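Local coordinates for alpha-l-arabinofuranosidase domain protein (Thermotoga maritima, PDB 4ATW), which probably hydrolyses terminal, non-reducing alpha-L-arabinofuranosyl residues from arabinose-containing saccharides, at residues 4-9 / 423-428; 47-52 / 110-115. All coordinates share one frame; numbering follows the deposited sequence.

Contact 1 (4-9 / 423-428); sequences RIVVDP and RVEGLG
R423, E425 and V424 give up the most surface here, R423 and V424 from the end of strand 421-424 as it runs parallel to strand 4-8, E425 just past it. The backbone sets the register: V7 sits between two partners, its N donating to R423 O at 2.8 Å, almost along the C=O axis, and its own O accepting from E425 N at 3.1 Å. A weak bond from R423 N to I5 O precedes them.

R423 lies alongside V6 on one face of the sheet, its CG 3.7 Å from V6 CG1. Bends at chi2 and chi3 (98° and 60°) then turn the guanidinium so that NH1 makes a salt bridge to E425 OE1 at 2.6 Å, in the guanidinium plane. The extended R4 runs beside R423 and brings NH2 to 3.5 Å from R423 CG; the two guanidiniums stand 79° apart, and E466 bridges to both, which probably offsets their like charges. E425, bent at chi2, crosses D8 obliquely, its CB nearest D8 OD1.

V424 points to the other face, with V7. Its CG1, anti to the backbone N, reaches P9 CG at 3.4 Å, the two side chains crossing at about a right angle, and both residues touch L405 of strand 405-411. This is a parallel strand pair in the mixed sheet of the C-terminal beta domain that accompanies the barrel in GH51-type arabinofuranosidases, with the extreme N-terminal strand inserted among C-terminal ones.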
ATOM      1  N   ARG A   4     -23.323  12.319  13.376  1.00 59.11           N
ATOM      2  CA  ARG A   4     -23.541  11.318  14.404  1.00 55.71           C
ATOM      3  C   ARG A   4     -23.115   9.953  13.895  1.00 54.35           C
ATOM      4  O   ARG A   4     -23.423   9.605  12.746  1.00 54.20           O
ATOM      5  CB  ARG A   4     -25.041  11.280  14.707  1.00 54.64           C
ATOM      6  CG  ARG A   4     -25.474  10.019  15.440  1.00 55.91           C
ATOM      7  CD  ARG A   4     -26.953   9.994  15.782  1.00 50.29           C
ATOM      8  NE  ARG A   4     -27.295   8.799  16.558  1.00 60.17           N
ATOM      9  CZ  ARG A   4     -26.801   8.506  17.764  1.00 59.00           C
ATOM     10  NH1 ARG A   4     -25.930   9.327  18.357  1.00 56.94           N
ATOM     11  NH2 ARG A   4     -27.188   7.392  18.388  1.00 58.16           N
ATOM     12  N   ILE A   5     -22.418   9.185  14.737  1.00 40.12           N
ATOM     13  CA  ILE A   5     -22.003   7.844  14.342  1.00 49.61           C
ATOM     14  C   ILE A   5     -22.499   6.788  15.354  1.00 59.31           C
ATOM     15  O   ILE A   5     -22.609   7.075  16.555  1.00 66.83           O
ATOM     16  CB  ILE A   5     -20.452   7.760  14.109  1.00 42.50           C
ATOM     17  CG1 ILE A   5     -19.690   7.685  15.410  1.00 34.93           C
ATOM     18  CG2 ILE A   5     -19.962   9.002  13.396  1.00 21.82           C
ATOM     19  CD1 ILE A   5     -18.248   8.058  15.193  1.00 36.79           C
ATOM     20  N   VAL A   6     -22.810   5.582  14.856  1.00 53.17           N
ATOM     21  CA  VAL A   6     -23.363   4.498  15.669  1.00 49.89           C
ATOM     22  C   VAL A   6     -22.698   3.158  15.414  1.00 50.59           C
ATOM     23  O   VAL A   6     -22.787   2.633  14.324  1.00 54.92           O
ATOM     24  CB  VAL A   6     -24.850   4.343  15.357  1.00 49.42           C
ATOM     25  CG1 VAL A   6     -25.430   3.148  16.105  1.00 52.31           C
ATOM     26  CG2 VAL A   6     -25.578   5.630  15.708  1.00 56.41           C
ATOM     27  N   VAL A   7     -22.072   2.587  16.430  1.00 48.02           N
ATOM     28  CA  VAL A   7     -21.368   1.312  16.299  1.00 47.34           C
ATOM     29  C   VAL A   7     -22.102   0.211  17.032  1.00 59.31           C
ATOM     30  O   VAL A   7     -22.681   0.468  18.085  1.00 73.26           O
ATOM     31  CB  VAL A   7     -19.969   1.383  16.964  1.00 46.96           C
ATOM     32  CG1 VAL A   7     -19.281   0.044  16.884  1.00 41.19           C
ATOM     33  CG2 VAL A   7     -19.147   2.458  16.339  1.00 49.90           C
ATOM     34  N   ASP A   8     -22.066  -1.013  16.516  1.00 65.75           N
ATOM     35  CA  ASP A   8     -22.702  -2.145  17.205  1.00 73.84           C
ATOM     36  C   ASP A   8     -21.714  -3.299  17.224  1.00 73.81           C
ATOM     37  O   ASP A   8     -21.808  -4.216  16.414  1.00 80.08           O
ATOM     38  CB  ASP A   8     -23.981  -2.587  16.500  1.00 78.52           C
ATOM     39  CG  ASP A   8     -24.558  -3.847  17.107  1.00 85.19           C
ATOM     40  OD1 ASP A   8     -24.403  -4.025  18.330  1.00 82.41           O
ATOM     41  OD2 ASP A   8     -25.166  -4.650  16.368  1.00 87.36           O
ATOM     42  N   PRO A   9     -20.773  -3.288  18.176  1.00 65.39           N
ATOM     43  CA  PRO A   9     -19.732  -4.314  18.323  1.00 63.76           C
ATOM     44  C   PRO A   9     -20.237  -5.740  18.250  1.00 60.75           C
ATOM     45  O   PRO A   9     -19.482  -6.664  17.948  1.00 50.58           O
ATOM     46  CB  PRO A   9     -19.121  -4.013  19.697  1.00 53.52           C
ATOM     47  CG  PRO A   9     -19.310  -2.580  19.851  1.00 57.64           C
ATOM     48  CD  PRO A   9     -20.010  -2.185  18.560  1.00 62.74           C
ATOM     49  N   ARG A 423     -22.272   6.441  19.560  1.00 70.11           N
ATOM     50  CA  ARG A 423     -23.033   5.552  20.437  1.00 65.57           C
ATOM     51  C   ARG A 423     -22.660   4.110  20.132  1.00 64.40           C
ATOM     52  O   ARG A 423     -22.596   3.708  18.967  1.00 69.83           O
ATOM     53  CB  ARG A 423     -24.530   5.773  20.248  1.00 66.19           C
ATOM     54  CG  ARG A 423     -25.256   4.694  19.467  1.00 71.41           C
ATOM     55  CD  ARG A 423     -25.961   3.670  20.364  1.00 73.20           C
ATOM     56  NE  ARG A 423     -26.973   4.273  21.240  1.00 77.48           N
ATOM     57  CZ  ARG A 423     -27.874   3.588  21.950  1.00 77.55           C
ATOM     58  NH1 ARG A 423     -27.915   2.266  21.898  1.00 76.45           N
ATOM     59  NH2 ARG A 423     -28.734   4.226  22.729  1.00 79.30           N
ATOM     60  N   VAL A 424     -22.414   3.330  21.175  1.00 44.53           N
ATOM     61  CA  VAL A 424     -22.016   1.946  20.990  1.00 40.68           C
ATOM     62  C   VAL A 424     -22.990   0.986  21.685  1.00 52.25           C
ATOM     63  O   VAL A 424     -22.907   0.816  22.896  1.00 61.76           O
ATOM     64  CB  VAL A 424     -20.624   1.755  21.580  1.00 41.63           C
ATOM     65  CG1 VAL A 424     -20.024   0.491  21.072  1.00 46.20           C
ATOM     66  CG2 VAL A 424     -19.753   2.958  21.258  1.00 30.66           C
ATOM     67  N   GLU A 425     -23.892   0.354  20.935  1.00 58.83           N
ATOM     68  CA  GLU A 425     -24.885  -0.572  21.503  1.00 64.63           C
ATOM     69  C   GLU A 425     -24.385  -1.478  22.634  1.00 74.77           C
ATOM     70  O   GLU A 425     -23.541  -2.365  22.425  1.00 74.01           O
ATOM     71  CB  GLU A 425     -25.479  -1.451  20.405  1.00 59.07           C
ATOM     72  CG  GLU A 425     -26.118  -0.656  19.290  1.00 71.48           C
ATOM     73  CD  GLU A 425     -27.342   0.117  19.749  1.00 77.25           C
ATOM     74  OE1 GLU A 425     -27.829  -0.160  20.864  1.00 76.39           O
ATOM     75  OE2 GLU A 425     -27.826   0.995  18.998  1.00 71.78           O
ATOM     76  N   GLY A 426     -24.919  -1.238  23.834  1.00 79.50           N
ATOM     77  CA  GLY A 426     -24.559  -2.015  25.014  1.00 76.21           C
ATOM     78  C   GLY A 426     -23.118  -1.972  25.512  1.00 71.10           C
ATOM     79  O   GLY A 426     -22.575  -3.000  25.901  1.00 71.33           O
ATOM     80  N   LEU A 427     -22.505  -0.791  25.518  1.00 61.51           N
ATOM     81  CA  LEU A 427     -21.131  -0.648  25.972  1.00 55.74           C
ATOM     82  C   LEU A 427     -21.017  -0.493  27.497  1.00 61.95           C
ATOM     83  O   LEU A 427     -20.345  -1.298  28.164  1.00 59.15           O
ATOM     84  CB  LEU A 427     -20.467   0.545  25.264  1.00 44.28           C
ATOM     85  CG  LEU A 427     -19.049   0.952  25.729  1.00 56.59           C
ATOM     86  CD1 LEU A 427     -18.008  -0.089  25.386  1.00 40.01           C
ATOM     87  CD2 LEU A 427     -18.668   2.270  25.093  1.00 56.30           C
ATOM     88  N   GLY A 428     -21.667   0.530  28.048  1.00 58.54           N
ATOM     89  CA  GLY A 428     -21.577   0.735  29.482  1.00 76.00           C
ATOM     90  C   GLY A 428     -20.489   1.749  29.776  1.00 80.36           C
ATOM     91  O   GLY A 428     -19.975   2.360  28.853  1.00 84.49           O
TER

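Contact 2 (47-52 / 110-115); sequences RGFRKD and IEYCRE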
ATOM      1  N   ARG A  47      24.136  -6.354   7.455  1.00 61.36           N
ATOM      2  CA  ARG A  47      23.755  -6.589   6.084  1.00 51.67           C
ATOM      3  C   ARG A  47      23.529  -5.317   5.279  1.00 52.79           C
ATOM      4  O   ARG A  47      23.085  -5.390   4.142  1.00 55.81           O
ATOM      5  CB  ARG A  47      22.524  -7.494   6.055  1.00 39.77           C
ATOM      6  CG  ARG A  47      22.082  -8.024   7.420  1.00 38.70           C
ATOM      7  CD  ARG A  47      20.870  -8.989   7.239  1.00 59.04           C
ATOM      8  NE  ARG A  47      19.982  -9.145   8.399  1.00 47.76           N
ATOM      9  CZ  ARG A  47      19.582  -8.159   9.215  1.00 48.86           C
ATOM     10  NH1 ARG A  47      19.987  -6.902   9.034  1.00 43.31           N
ATOM     11  NH2 ARG A  47      18.749  -8.433  10.218  1.00 48.88           N
ATOM     12  N   GLY A  48      23.866  -4.162   5.857  1.00 50.62           N
ATOM     13  CA  GLY A  48      23.683  -2.884   5.167  1.00 46.35           C
ATOM     14  C   GLY A  48      22.315  -2.214   5.334  1.00 42.33           C
ATOM     15  O   GLY A  48      21.979  -1.250   4.648  1.00 30.87           O
ATOM     16  N   PHE A  49      21.518  -2.726   6.249  1.00 40.10           N
ATOM     17  CA  PHE A  49      20.207  -2.166   6.459  1.00 48.80           C
ATOM     18  C   PHE A  49      20.254  -0.985   7.431  1.00 56.04           C
ATOM     19  O   PHE A  49      20.858  -1.071   8.487  1.00 63.64           O
ATOM     20  CB  PHE A  49      19.279  -3.248   7.006  1.00 44.45           C
ATOM     21  CG  PHE A  49      19.188  -4.487   6.140  1.00 39.90           C
ATOM     22  CD1 PHE A  49      19.474  -4.441   4.776  1.00 37.71           C
ATOM     23  CD2 PHE A  49      18.705  -5.685   6.679  1.00 40.79           C
ATOM     24  CE1 PHE A  49      19.267  -5.558   3.975  1.00 34.56           C
ATOM     25  CE2 PHE A  49      18.499  -6.806   5.866  1.00 33.73           C
ATOM     26  CZ  PHE A  49      18.778  -6.734   4.523  1.00 30.73           C
ATOM     27  N   ARG A  50      19.626   0.126   7.080  1.00 53.61           N
ATOM     28  CA  ARG A  50      19.623   1.253   7.977  1.00 48.63           C
ATOM     29  C   ARG A  50      18.841   0.798   9.189  1.00 51.01           C
ATOM     30  O   ARG A  50      17.688   0.365   9.046  1.00 52.02           O
ATOM     31  CB  ARG A  50      18.927   2.429   7.320  1.00 46.41           C
ATOM     32  CG  ARG A  50      19.791   3.236   6.417  1.00 21.80           C
ATOM     33  CD  ARG A  50      20.704   4.085   7.243  1.00 44.02           C
ATOM     34  NE  ARG A  50      20.924   5.371   6.584  1.00 48.75           N
ATOM     35  CZ  ARG A  50      20.223   6.469   6.835  1.00 42.75           C
ATOM     36  NH1 ARG A  50      19.253   6.449   7.737  1.00 33.17           N
ATOM     37  NH2 ARG A  50      20.490   7.580   6.172  1.00 26.77           N
ATOM     38  N   LYS A  51      19.470   0.888  10.365  1.00 44.88           N
ATOM     39  CA  LYS A  51      18.848   0.480  11.622  1.00 38.89           C
ATOM     40  C   LYS A  51      17.761   1.476  12.006  1.00 35.36           C
ATOM     41  O   LYS A  51      16.735   1.124  12.606  1.00 21.41           O
ATOM     42  CB  LYS A  51      19.892   0.423  12.743  1.00 54.22           C
ATOM     43  CG  LYS A  51      21.075  -0.497  12.518  1.00 60.15           C
ATOM     44  CD  LYS A  51      22.087  -0.273  13.610  1.00 62.31           C
ATOM     45  CE  LYS A  51      23.264  -1.199  13.487  1.00 68.03           C
ATOM     46  NZ  LYS A  51      24.229  -0.942  14.586  1.00 78.50           N
ATOM     47  N   ASP A  52      17.981   2.733  11.647  1.00 29.82           N
ATOM     48  CA  ASP A  52      17.010   3.746  12.014  1.00 33.35           C
ATOM     49  C   ASP A  52      15.768   3.656  11.200  1.00 34.24           C
ATOM     50  O   ASP A  52      14.696   4.017  11.698  1.00 33.97           O
ATOM     51  CB  ASP A  52      17.618   5.144  11.926  1.00 47.00           C
ATOM     52  CG  ASP A  52      18.164   5.455  10.577  1.00 52.47           C
ATOM     53  OD1 ASP A  52      18.632   4.517   9.868  1.00 40.17           O
ATOM     54  OD2 ASP A  52      18.134   6.665  10.251  1.00 55.35           O
ATOM     55  N   ILE A 110      14.462 -10.671   0.238  1.00 29.95           N
ATOM     56  CA  ILE A 110      13.812 -11.648   1.104  1.00 36.35           C
ATOM     57  C   ILE A 110      14.350 -11.531   2.535  1.00 35.92           C
ATOM     58  O   ILE A 110      13.593 -11.698   3.493  1.00 36.59           O
ATOM     59  CB  ILE A 110      14.026 -13.093   0.592  1.00 38.90           C
ATOM     60  CG1 ILE A 110      13.397 -13.254  -0.788  1.00 39.96           C
ATOM     61  CG2 ILE A 110      13.395 -14.101   1.545  1.00 33.79           C
ATOM     62  CD1 ILE A 110      11.894 -13.117  -0.804  1.00 35.87           C
ATOM     63  N   GLU A 111      15.650 -11.245   2.686  1.00 35.14           N
ATOM     64  CA  GLU A 111      16.233 -11.104   4.017  1.00 18.58           C
ATOM     65  C   GLU A 111      15.534  -9.935   4.669  1.00 23.63           C
ATOM     66  O   GLU A 111      14.967 -10.089   5.728  1.00 26.42           O
ATOM     67  CB  GLU A 111      17.721 -10.845   3.945  1.00 24.91           C
ATOM     68  CG  GLU A 111      18.413 -11.228   5.240  1.00 63.53           C
ATOM     69  CD  GLU A 111      19.587 -12.196   5.024  1.00 74.68           C
ATOM     70  OE1 GLU A 111      20.675 -11.749   4.577  1.00 68.70           O
ATOM     71  OE2 GLU A 111      19.415 -13.411   5.293  1.00 78.11           O
ATOM     72  N   TYR A 112      15.532  -8.778   4.012  1.00 27.55           N
ATOM     73  CA  TYR A 112      14.849  -7.613   4.550  1.00 35.43           C
ATOM     74  C   TYR A 112      13.388  -7.920   4.909  1.00 36.25           C
ATOM     75  O   TYR A 112      12.850  -7.409   5.908  1.00 39.89           O
ATOM     76  CB  TYR A 112      14.899  -6.453   3.561  1.00 26.55           C
ATOM     77  CG  TYR A 112      14.712  -5.082   4.200  1.00 37.74           C
ATOM     78  CD1 TYR A 112      13.448  -4.563   4.461  1.00 30.36           C
ATOM     79  CD2 TYR A 112      15.808  -4.328   4.567  1.00 36.23           C
ATOM     80  CE1 TYR A 112      13.287  -3.330   5.071  1.00 37.86           C
ATOM     81  CE2 TYR A 112      15.665  -3.104   5.177  1.00 52.21           C
ATOM     82  CZ  TYR A 112      14.407  -2.595   5.440  1.00 52.26           C
ATOM     83  OH  TYR A 112      14.343  -1.375   6.143  1.00 52.54           O
ATOM     84  N   CYS A 113      12.736  -8.750   4.109  1.00 26.83           N
ATOM     85  CA  CYS A 113      11.347  -9.091   4.413  1.00 36.78           C
ATOM     86  C   CYS A 113      11.256  -9.892   5.688  1.00 32.83           C
ATOM     87  O   CYS A 113      10.455  -9.591   6.579  1.00 30.89           O
ATOM     88  CB  CYS A 113      10.716  -9.881   3.286  1.00 24.61           C
ATOM     89  SG  CYS A 113      10.346  -8.837   1.963  1.00 46.88           S
ATOM     90  N   ARG A 114      12.074 -10.929   5.746  1.00 38.41           N
ATOM     91  CA  ARG A 114      12.133 -11.791   6.897  1.00 41.12           C
ATOM     92  C   ARG A 114      12.285 -10.907   8.159  1.00 43.00           C
ATOM     93  O   ARG A 114      11.475 -10.989   9.089  1.00 40.88           O
ATOM     94  CB  ARG A 114      13.326 -12.728   6.741  1.00 29.74           C
ATOM     95  CG  ARG A 114      12.981 -14.210   6.790  1.00 55.85           C
ATOM     96  CD  ARG A 114      12.438 -14.808   5.468  1.00 64.22           C
ATOM     97  NE  ARG A 114      11.000 -14.588   5.271  1.00 67.72           N
ATOM     98  CZ  ARG A 114      10.254 -15.234   4.376  1.00 57.82           C
ATOM     99  NH1 ARG A 114      10.799 -16.155   3.572  1.00 20.20           N
ATOM    100  NH2 ARG A 114       8.952 -14.963   4.312  1.00 59.41           N
ATOM    101  N   GLU A 115      13.301 -10.039   8.162  1.00 37.36           N
ATOM    102  CA  GLU A 115      13.606  -9.158   9.279  1.00 27.37           C
ATOM    103  C   GLU A 115      12.468  -8.286   9.746  1.00 32.80           C
ATOM    104  O   GLU A 115      12.350  -8.028  10.940  1.00 30.37           O
ATOM    105  CB  GLU A 115      14.793  -8.270   8.941  1.00 32.44           C
ATOM    106  CG  GLU A 115      15.239  -7.382  10.092  1.00 47.98           C
ATOM    107  CD  GLU A 115      15.980  -8.133  11.215  1.00 53.45           C
ATOM    108  OE1 GLU A 115      16.412  -9.299  11.029  1.00 46.32           O
ATOM    109  OE2 GLU A 115      16.140  -7.527  12.298  1.00 56.56           O
TER
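Y112 drives its ring edge into the face of F49: CD2 stands over the centre of the phenylalanine ring, 3.5 Å above its plane. The centroids are 4.8 Å apart and the planes 73° to each other, a T-shaped pair. R47 CB covers the opposite face of F49, so the ring is sandwiched, while E111 CB comes up at its edge.

Beyond the rings, R47 runs extended across the helix, its CD 3.8 Å from E111 OE1. Its NH2 ends in a salt bridge to E115 OE1 at 2.6 Å; OE1 lies near the guanidinium plane at its edge, while the guanidinium and carboxylate planes are 65° apart. Further out, D45 holds R47 through NH1 and also accepts from F49 N, and K58 pairs with E115 OE2. L54 of helix 51-58 packs on both F49 and Y112. An alanine in place of F49 would remove the ring that Y112 and R47 CB clasp, and would probably loosen the loop's hold on the helix. The T-shaped pair, flanked by salt bridges, joins helix 106-116 to the loop entering helix 51-58, on the outer helical layer of a (beta/alpha)8 barrel.

From the N terminus the chain first lays down strand 4-8, whose partner at 423-428 arrives only after more than 400 residues, so contact 1 closes a very long loop that contains the whole eight-stranded parallel barrel. Contact 2 falls entirely within that loop and closes a much shorter one: 47-52 leads into helix 51-58, the chain then passes through barrel strand 64-67, and it returns along helix 106-116 before strand 119-123. The centres of contact 1 and contact 2 are about 42 Å apart, and the two do not touch. Contact 2 ties the loop leading into helix 51-58 to helix 106-116, whereas contact 1 joins the start of the chain to the beta domain formed largely by its C-terminal part.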